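Local coordinates for protein type I modular polyketide synthase (Streptomyces albus subsp. albus, PDB 6IYR) that probably selects an acyl-CoA extender unit such as malonyl-CoA and transfers its acyl group for polyketide chain extension in salinomycin biosynthesis, at residues S137-M142 against R425-G430. Sequence-based numbering, arbitrary orientation.
Sequences SQWAGM and RRDEGG
The indole of W139 is held between the backbone of R426-D427 on one face and M142 CA on the other, with G429 CA in plane at the edge. R426 CA makes a CH-pi contact over the five-membered ring, 3.5 Å from its centroid and 15° off the normal. D427 N lies 3.3 Å above the same face, over the six-membered end, while R425 O meets W139 CZ2 obliquely at 3.1 Å. Opposite, M142 CA sits 3.4 Å above the ring plane. Both segments form type II beta turns, W139-M142 and R425-E428, closed by the hydrogen bonds M142 N to W139 O (2.8 Å) and E428 N to R425 O (2.7 Å). They belong to loops following the parallel strands 129-132 and 419-421 of the acyltransferase domain. With W139 CG between the backbone N and carbonyl carbon (chi1 50°), the indole is swung against the R425-E428 turn; W139 CB lies 3.8 Å from R426 CG. The R426 guanidinium is turned 78° from the indole plane. W139 NE1 donates to A399 O, and R426 N is hydrogen-bonded to H400 ND1, one residue on. G429 N is hydrogen-bonded to E145 OE1, and W139 CH2 approaches G429 N to 3.5 Å.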
# COMPACT_ATOMS: atom_id res chain seq x y z
N SER A 137 2.53 -8.90 1.62
CA SER A 137 3.42 -7.77 1.95
C SER A 137 4.19 -7.91 3.28
O SER A 137 5.02 -7.05 3.61
CB SER A 137 2.68 -6.39 1.83
OG SER A 137 1.35 -6.40 2.36
N GLN A 138 4.06 -9.04 3.97
CA GLN A 138 4.62 -9.16 5.30
C GLN A 138 6.14 -9.44 5.32
O GLN A 138 6.63 -10.14 4.48
CB GLN A 138 3.90 -10.23 6.13
CG GLN A 138 4.29 -11.65 5.81
CD GLN A 138 3.66 -12.11 4.52
OE1 GLN A 138 2.74 -11.49 3.99
NE2 GLN A 138 4.21 -13.17 3.98
N TRP A 139 6.82 -9.01 6.36
CA TRP A 139 8.18 -9.49 6.61
C TRP A 139 8.55 -9.24 8.04
O TRP A 139 8.04 -8.29 8.66
CB TRP A 139 9.18 -8.78 5.69
CG TRP A 139 9.10 -7.28 5.64
CD1 TRP A 139 8.35 -6.54 4.79
CD2 TRP A 139 9.94 -6.34 6.32
NE1 TRP A 139 8.64 -5.21 4.92
CE2 TRP A 139 9.56 -5.05 5.91
CE3 TRP A 139 10.99 -6.47 7.25
CZ2 TRP A 139 10.26 -3.90 6.30
CZ3 TRP A 139 11.64 -5.31 7.69
CH2 TRP A 139 11.26 -4.05 7.22
N ALA A 140 9.44 -10.08 8.56
CA ALA A 140 9.83 -10.02 9.94
C ALA A 140 10.53 -8.72 10.17
O ALA A 140 11.56 -8.46 9.56
CB ALA A 140 10.77 -11.17 10.28
N GLY A 141 10.01 -7.93 11.10
CA GLY A 141 10.52 -6.60 11.38
C GLY A 141 9.83 -5.50 10.59
O GLY A 141 10.18 -4.34 10.72
N MET A 142 8.80 -5.83 9.83
CA MET A 142 8.09 -4.80 9.05
C MET A 142 7.62 -3.63 9.92
O MET A 142 7.03 -3.81 11.01
CB MET A 142 6.94 -5.41 8.25
CG MET A 142 5.91 -6.15 9.11
SD MET A 142 4.58 -6.73 8.04
CE MET A 142 3.54 -7.41 9.29
N ARG A 425 9.45 -1.16 2.10
CA ARG A 425 9.89 -2.34 1.39
C ARG A 425 10.44 -3.35 2.36
O ARG A 425 10.95 -2.97 3.38
CB ARG A 425 11.06 -1.95 0.52
CG ARG A 425 10.71 -1.95 -0.91
CD ARG A 425 10.72 -0.53 -1.39
NE ARG A 425 11.86 -0.37 -2.26
CZ ARG A 425 11.84 0.33 -3.38
NH1 ARG A 425 12.92 0.38 -4.15
NH2 ARG A 425 10.76 1.03 -3.71
N ARG A 426 10.54 -4.60 1.92
CA ARG A 426 11.15 -5.63 2.72
C ARG A 426 12.56 -5.21 3.15
O ARG A 426 13.34 -4.69 2.36
CB ARG A 426 11.22 -6.93 1.94
CG ARG A 426 11.58 -8.13 2.81
CD ARG A 426 10.89 -9.37 2.26
NE ARG A 426 11.06 -9.40 0.82
CZ ARG A 426 10.10 -9.57 -0.07
NH1 ARG A 426 10.41 -9.57 -1.36
NH2 ARG A 426 8.88 -9.87 0.30
N ASP A 427 12.85 -5.41 4.42
CA ASP A 427 14.13 -5.04 5.03
C ASP A 427 14.36 -3.55 5.00
O ASP A 427 15.37 -3.11 5.53
CB ASP A 427 15.31 -5.82 4.41
CG ASP A 427 15.19 -7.34 4.59
OD1 ASP A 427 14.63 -7.81 5.61
OD2 ASP A 427 15.60 -8.09 3.68
N GLU A 428 13.38 -2.76 4.54
CA GLU A 428 13.44 -1.29 4.71
C GLU A 428 12.16 -0.65 5.29
O GLU A 428 11.35 -0.06 4.57
CB GLU A 428 13.81 -0.60 3.39
CG GLU A 428 15.09 -1.16 2.74
CD GLU A 428 15.32 -0.62 1.34
OE1 GLU A 428 15.82 -1.36 0.49
OE2 GLU A 428 14.87 0.50 1.03
N GLY A 429 12.08 -0.66 6.60
CA GLY A 429 10.85 -0.42 7.30
C GLY A 429 10.96 0.78 8.22
O GLY A 429 10.24 0.85 9.21
N GLY A 430 11.91 1.68 7.93
CA GLY A 430 12.09 2.88 8.75
C GLY A 430 11.84 4.21 8.04
O GLY A 430 11.33 4.27 6.92